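Local structure of glutathione S-transferase (2DSA) at the interface of chains A and B. The protein is a bacterial glutathione S-transferase that reductively dechlorinates metabolites of polychlorinated biphenyls. Residues are numbered along the deposited sequence; one frame, centred on the assembly and turned at random. Chains: chain A/B, Glutathione S-transferase.

Contact 1: the interface of chains A and B. Residues chain A 92, 95-96, 99-100, 103; chain B 51, 64-65, 68.
The glutathione site in the N-terminal domain of chain B meets helix 89-109 of chain A, with B:Glu65, in the turn between strand 62-64 and helix 66-76, set against A:Asn99. The glutamate chain is folded back at its second torsion (chi2 -60°), which turns the carboxylate along the helix surface. From A:Asn99 the amide ND2 donates to B:Glu65 OE2 over 2.9 Å, a nearly straight bond lying in the amide plane and taken by the anti lone pair. The other oxygen, B:Glu65 OE1, receives the phenol OH of B:Tyr51 at 2.6 Å through its syn lone pair, so both carboxylate oxygens are tethered. This carboxylate stands almost perpendicular (89°) to the ring of A:Phe100, with OE1 at the ring's edge, 3.6 Å from CD1. In the second shell, A:Ser103 OG donates to A:Asn99 O one helical turn back. The extended side chain of A:Gln96 crosses B:Thr64 obliquely; as modelled, its NE2 lies 3.0 Å from the backbone N of B:Thr64, two donors, so the amide may be modelled flipped, with OE1 accepting from that N-H. Towards the start of the helix, the methyl CB of B:Ala68 rests 3.5 Å from A:Gln96 N.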
# COMPACT_ATOMS: atom_id res chain seq x y z
N TYR A 92 7.27 9.75 6.26
CA TYR A 92 6.00 9.03 6.60
C TYR A 92 4.83 9.53 5.77
O TYR A 92 4.00 8.75 5.31
CB TYR A 92 5.69 9.08 8.11
CG TYR A 92 6.85 8.58 8.94
CD1 TYR A 92 7.68 9.47 9.61
CD2 TYR A 92 7.14 7.22 9.01
CE1 TYR A 92 8.77 9.02 10.35
CE2 TYR A 92 8.22 6.76 9.76
CZ TYR A 92 9.03 7.67 10.42
OH TYR A 92 10.10 7.23 11.15
N GLN A 95 4.99 7.87 2.49
CA GLN A 95 4.50 6.50 2.61
C GLN A 95 2.97 6.43 2.69
O GLN A 95 2.35 5.48 2.20
CB GLN A 95 5.12 5.81 3.84
CG GLN A 95 6.62 5.68 3.69
CD GLN A 95 7.35 5.36 4.96
OE1 GLN A 95 6.83 5.52 6.07
NE2 GLN A 95 8.59 4.92 4.80
N GLN A 96 2.40 7.44 3.34
CA GLN A 96 0.96 7.67 3.34
C GLN A 96 0.47 7.82 1.91
O GLN A 96 -0.40 7.08 1.48
CB GLN A 96 0.62 8.93 4.15
CG GLN A 96 -0.85 9.36 4.03
CD GLN A 96 -1.09 10.74 4.62
OE1 GLN A 96 -1.56 11.65 3.93
NE2 GLN A 96 -0.72 10.92 5.89
N ASN A 99 0.92 4.56 -0.17
CA ASN A 99 -0.08 3.55 0.14
C ASN A 99 -1.49 3.91 -0.35
O ASN A 99 -2.23 3.02 -0.76
CB ASN A 99 -0.12 3.22 1.64
CG ASN A 99 -0.79 1.90 1.91
OD1 ASN A 99 -0.19 0.86 1.67
ND2 ASN A 99 -2.05 1.92 2.37
N PHE A 100 -1.83 5.20 -0.26
CA PHE A 100 -3.04 5.75 -0.87
C PHE A 100 -3.14 5.49 -2.38
O PHE A 100 -4.17 5.01 -2.87
CB PHE A 100 -3.15 7.26 -0.62
CG PHE A 100 -4.43 7.86 -1.13
CD1 PHE A 100 -5.55 7.97 -0.30
CD2 PHE A 100 -4.53 8.32 -2.46
CE1 PHE A 100 -6.74 8.52 -0.77
CE2 PHE A 100 -5.71 8.87 -2.94
CZ PHE A 100 -6.82 8.98 -2.10
N SER A 103 -3.52 1.45 -2.80
CA SER A 103 -4.71 0.77 -2.29
C SER A 103 -6.02 1.46 -2.69
O SER A 103 -7.05 0.80 -2.85
CB SER A 103 -4.66 0.65 -0.77
OG SER A 103 -4.72 1.94 -0.16
N TYR B 51 -11.85 7.60 6.37
CA TYR B 51 -11.60 6.30 6.97
C TYR B 51 -10.61 6.29 8.14
O TYR B 51 -9.92 7.26 8.38
CB TYR B 51 -11.23 5.23 5.91
CG TYR B 51 -10.14 5.59 4.92
CD1 TYR B 51 -8.83 5.88 5.35
CD2 TYR B 51 -10.40 5.57 3.55
CE1 TYR B 51 -7.82 6.18 4.42
CE2 TYR B 51 -9.40 5.85 2.62
CZ TYR B 51 -8.11 6.15 3.06
OH TYR B 51 -7.14 6.44 2.12
N THR B 64 -2.22 9.32 7.87
CA THR B 64 -3.20 8.28 7.55
C THR B 64 -2.48 7.15 6.80
O THR B 64 -1.27 7.26 6.57
CB THR B 64 -4.36 8.81 6.69
OG1 THR B 64 -3.81 9.59 5.63
CG2 THR B 64 -5.33 9.68 7.52
N GLU B 65 -3.23 6.11 6.43
CA GLU B 65 -2.70 4.85 5.86
C GLU B 65 -1.94 4.03 6.90
O GLU B 65 -0.89 4.46 7.41
CB GLU B 65 -1.83 5.07 4.60
CG GLU B 65 -2.44 5.98 3.51
CD GLU B 65 -3.73 5.45 2.95
OE1 GLU B 65 -4.68 6.26 2.79
OE2 GLU B 65 -3.80 4.24 2.66
N ALA B 68 2.04 3.49 6.75
CA ALA B 68 2.77 4.70 7.15
C ALA B 68 2.75 4.91 8.65
O ALA B 68 3.77 5.22 9.26
CB ALA B 68 2.20 5.94 6.47

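Contact 2: the interface of chains A and B. Residues chain A 71-72, 75, 86; chain B 86-87, 92.
A:Asn86 meets its own counterpart, B:Asn86, close to the two-fold axis of this glutathione S-transferase pair, a dimer of the kind usual in the family. From A:Asn86, CB packs on B:Asn86 CB at 3.6 Å. CG lies anti to its carbonyl carbon (chi1 -76°), which lays the amide over that of the partner, the two nearly parallel and stacked. The branch then divides. OD1 stands 3.6 Å from B:Asn86 OD1, and since both are acceptors, water mediates between them: water 1 is 2.9 Å from A:Asn86 OD1 and 2.5 Å from B:Asn86 OD1, while water 2 spans the same two oxygens at longer range. The other tip atom, ND2, turns back within chain A and donates to A:Asp75 OD1 at 3.0 Å (168° at H). That donor approaches from well above the carboxylate plane, although OD1 itself lies in the plane of the A:Asn86 amide. A:Asp75 OD1 also sits at the edge of the B:Tyr92 ring, beside the phenol OH; the separation there is modelled too short to be reliable. Above one face of the same ring runs helix 66-76 of chain A, with A:Tyr72 CA 3.9 Å from the ring centroid in a CH-pi contact. A:Tyr72 CB lies nearer the rim, and the A:Tyr72 ring beyond presents an edge to B:Tyr92, the planes 84° apart.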
# COMPACT_ATOMS: atom_id res chain seq x y z
N GLN A 71 10.96 3.67 -3.10
CA GLN A 71 11.69 4.18 -1.93
C GLN A 71 13.16 3.71 -1.92
O GLN A 71 14.05 4.49 -1.62
CB GLN A 71 10.98 3.79 -0.63
CG GLN A 71 9.66 4.57 -0.40
CD GLN A 71 9.03 4.24 0.93
OE1 GLN A 71 9.37 4.84 1.96
NE2 GLN A 71 8.12 3.26 0.93
N TYR A 72 13.38 2.43 -2.22
CA TYR A 72 14.73 1.93 -2.39
C TYR A 72 15.46 2.77 -3.43
O TYR A 72 16.55 3.29 -3.16
CB TYR A 72 14.75 0.42 -2.73
CG TYR A 72 16.16 -0.06 -3.06
CD1 TYR A 72 16.64 -0.03 -4.37
CD2 TYR A 72 17.03 -0.49 -2.05
CE1 TYR A 72 17.93 -0.42 -4.68
CE2 TYR A 72 18.34 -0.91 -2.37
CZ TYR A 72 18.77 -0.86 -3.68
OH TYR A 72 20.03 -1.24 -4.02
N ASP A 75 16.31 6.33 -2.26
CA ASP A 75 17.33 6.32 -1.20
C ASP A 75 18.75 6.12 -1.75
O ASP A 75 19.72 6.40 -1.04
CB ASP A 75 17.02 5.25 -0.15
CG ASP A 75 15.86 5.65 0.77
OD1 ASP A 75 15.37 4.77 1.51
OD2 ASP A 75 15.45 6.83 0.78
N ASN A 86 14.62 9.43 5.39
CA ASN A 86 14.10 8.47 6.34
C ASN A 86 14.13 9.01 7.76
O ASN A 86 15.10 9.64 8.18
CB ASN A 86 14.93 7.20 6.27
CG ASN A 86 14.61 6.38 5.07
OD1 ASN A 86 13.46 5.98 4.88
ND2 ASN A 86 15.61 6.12 4.22
N ASN B 86 15.79 2.04 9.27
CA ASN B 86 15.65 2.62 7.93
C ASN B 86 16.97 2.59 7.20
O ASN B 86 18.02 2.68 7.81
CB ASN B 86 15.18 4.07 8.04
CG ASN B 86 13.69 4.18 8.26
OD1 ASN B 86 12.90 3.58 7.51
ND2 ASN B 86 13.30 4.99 9.25
N GLY B 87 16.94 2.47 5.88
CA GLY B 87 18.22 2.37 5.18
C GLY B 87 18.84 0.98 5.17
O GLY B 87 19.78 0.73 4.39
N TYR B 92 13.10 -2.12 3.45
CA TYR B 92 12.34 -2.20 2.18
C TYR B 92 11.49 -3.46 2.11
O TYR B 92 10.38 -3.43 1.60
CB TYR B 92 13.26 -2.04 0.95
CG TYR B 92 14.10 -0.78 1.03
CD1 TYR B 92 15.46 -0.86 1.32
CD2 TYR B 92 13.51 0.50 0.88
CE1 TYR B 92 16.23 0.30 1.44
CE2 TYR B 92 14.28 1.65 0.98
CZ TYR B 92 15.65 1.53 1.24
OH TYR B 92 16.43 2.64 1.37
O HOH W 1 11.18 4.85 6.21
O HOH W 2 13.83 2.86 4.49

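Contact 3: the interface of chains A and B. Residues chain A 57, 62-63, 68, 71-72; chain B 89, 92-93, 95-96.
A:Leu63 and B:Tyr92 form the apolar centre, where both methyls of the leucine reach the stem of the tyrosine. A:Leu63 CD2 lies 3.7 Å from B:Tyr92 CB, while CD1 lies beside the tyrosine carbonyl and also touches B:Gln96 NE2. The leucine CG is roughly anti to the backbone N but twisted well away from the exact position (chi1 -150°), which lets both methyls straddle B:Tyr92 CB at about equal distance. On one flank, B:Phe89 lies between A:Leu57 and A:Thr62. Its side chain and that of A:Leu57 slide past each other in opposite directions, bringing A:Leu57 CD1 to 3.7 Å from B:Phe89 CE1. The far tip of the ring, B:Phe89 CZ, points at the backbone carbonyl of A:Thr62, whose O lies in the ring plane at 3.6 Å. On the other flank the A:Ala68 methyl nestles against the helix backbone, with CB 3.6 Å from B:Tyr92 O. The polar rim is reached where the extended chains of A:Gln71 and B:Gln95 cross, their amide planes only 18° apart. NE2 of A:Gln71 faces OE1 of B:Gln95 at 3.5 Å, too long for a bond, and A:Gln71 OE1 lies near B:Gln95 NE2, so the amide dipoles would be favourably opposed. In the fold, strand 62-64 and helix 66-76 of the chain A N-terminal domain thus pack across the opening turns of helix 89-109 in chain B.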
# COMPACT_ATOMS: atom_id res chain seq x y z
N LEU A 57 18.28 -6.67 -7.50
CA LEU A 57 19.52 -5.95 -7.21
C LEU A 57 20.70 -6.69 -7.80
O LEU A 57 20.64 -7.90 -8.03
CB LEU A 57 19.76 -5.76 -5.71
CG LEU A 57 18.69 -5.21 -4.77
CD1 LEU A 57 19.29 -4.95 -3.40
CD2 LEU A 57 18.06 -3.96 -5.33
N THR A 62 15.81 -9.52 -4.40
CA THR A 62 14.65 -8.92 -5.08
C THR A 62 13.78 -8.09 -4.14
O THR A 62 13.74 -8.32 -2.93
CB THR A 62 13.79 -9.94 -5.86
OG1 THR A 62 13.28 -10.95 -4.98
CG2 THR A 62 14.62 -10.58 -6.98
N LEU A 63 13.09 -7.13 -4.74
CA LEU A 63 12.12 -6.33 -4.05
C LEU A 63 10.88 -6.28 -4.92
O LEU A 63 10.98 -6.04 -6.11
CB LEU A 63 12.72 -4.94 -3.83
CG LEU A 63 12.39 -4.01 -2.68
CD1 LEU A 63 12.21 -4.78 -1.36
CD2 LEU A 63 13.56 -2.98 -2.60
N ALA A 68 7.57 0.07 -2.10
CA ALA A 68 8.88 -0.36 -1.58
C ALA A 68 10.03 -0.11 -2.58
O ALA A 68 11.07 0.47 -2.22
CB ALA A 68 8.83 -1.84 -1.20
N GLN A 71 10.96 3.67 -3.10
CA GLN A 71 11.69 4.18 -1.93
C GLN A 71 13.16 3.71 -1.92
O GLN A 71 14.05 4.49 -1.62
CB GLN A 71 10.98 3.79 -0.63
CG GLN A 71 9.66 4.57 -0.40
CD GLN A 71 9.03 4.24 0.93
OE1 GLN A 71 9.37 4.84 1.96
NE2 GLN A 71 8.12 3.26 0.93
N TYR A 72 13.38 2.43 -2.22
CA TYR A 72 14.73 1.93 -2.39
C TYR A 72 15.46 2.77 -3.43
O TYR A 72 16.55 3.29 -3.16
CB TYR A 72 14.75 0.42 -2.73
CG TYR A 72 16.16 -0.06 -3.06
CD1 TYR A 72 16.64 -0.03 -4.37
CD2 TYR A 72 17.03 -0.49 -2.05
CE1 TYR A 72 17.93 -0.42 -4.68
CE2 TYR A 72 18.34 -0.91 -2.37
CZ TYR A 72 18.77 -0.86 -3.68
OH TYR A 72 20.03 -1.24 -4.02
N PHE B 89 18.34 -2.97 4.11
CA PHE B 89 17.58 -3.61 3.05
C PHE B 89 16.28 -4.22 3.57
O PHE B 89 15.26 -4.19 2.87
CB PHE B 89 18.39 -4.68 2.28
CG PHE B 89 17.58 -5.40 1.24
CD1 PHE B 89 17.34 -4.81 0.01
CD2 PHE B 89 17.03 -6.65 1.50
CE1 PHE B 89 16.55 -5.46 -0.96
CE2 PHE B 89 16.25 -7.32 0.53
CZ PHE B 89 16.01 -6.72 -0.69
N TYR B 92 13.10 -2.12 3.45
CA TYR B 92 12.34 -2.20 2.18
C TYR B 92 11.49 -3.46 2.11
O TYR B 92 10.38 -3.43 1.60
CB TYR B 92 13.26 -2.04 0.95
CG TYR B 92 14.10 -0.78 1.03
CD1 TYR B 92 15.46 -0.86 1.32
CD2 TYR B 92 13.51 0.50 0.88
CE1 TYR B 92 16.23 0.30 1.44
CE2 TYR B 92 14.28 1.65 0.98
CZ TYR B 92 15.65 1.53 1.24
OH TYR B 92 16.43 2.64 1.37
N HIS B 93 12.02 -4.55 2.65
CA HIS B 93 11.34 -5.84 2.71
C HIS B 93 10.11 -5.71 3.62
O HIS B 93 9.06 -6.27 3.30
CB HIS B 93 12.33 -6.92 3.20
CG HIS B 93 11.86 -8.33 3.01
ND1 HIS B 93 12.56 -9.41 3.52
CD2 HIS B 93 10.79 -8.86 2.36
CE1 HIS B 93 11.93 -10.53 3.21
NE2 HIS B 93 10.85 -10.22 2.50
N GLN B 95 8.45 -2.80 4.12
CA GLN B 95 7.55 -2.02 3.30
C GLN B 95 6.87 -2.85 2.21
O GLN B 95 5.69 -2.65 1.95
CB GLN B 95 8.27 -0.83 2.68
CG GLN B 95 8.70 0.16 3.72
CD GLN B 95 9.79 1.07 3.27
OE1 GLN B 95 10.37 0.90 2.19
NE2 GLN B 95 10.07 2.06 4.09
N GLN B 96 7.62 -3.76 1.58
CA GLN B 96 7.05 -4.69 0.61
C GLN B 96 5.89 -5.48 1.23
O GLN B 96 4.80 -5.51 0.67
CB GLN B 96 8.13 -5.62 0.08
CG GLN B 96 7.65 -6.80 -0.76
CD GLN B 96 8.70 -7.90 -0.87
OE1 GLN B 96 8.51 -9.03 -0.41
NE2 GLN B 96 9.82 -7.56 -1.46

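Contact 2 and contact 3 are neighbours, their C-alpha centres about 8 Å apart, and share A:Gln71, A:Tyr72 and B:Tyr92; contact 1 lies about 16 Å from contact 2 and 17 Å from contact 3. Helix 66-76 of one chain and helix 89-109 of the other meet in all three. Contact 1 uses them with the chains exchanged relative to contact 3, and the two-fold repeats each. Contact 2 lies near the axis, with the apolar packing beside it. Because contact 1 includes residues that line the glutathione site, dimer formation probably helps to shape that site.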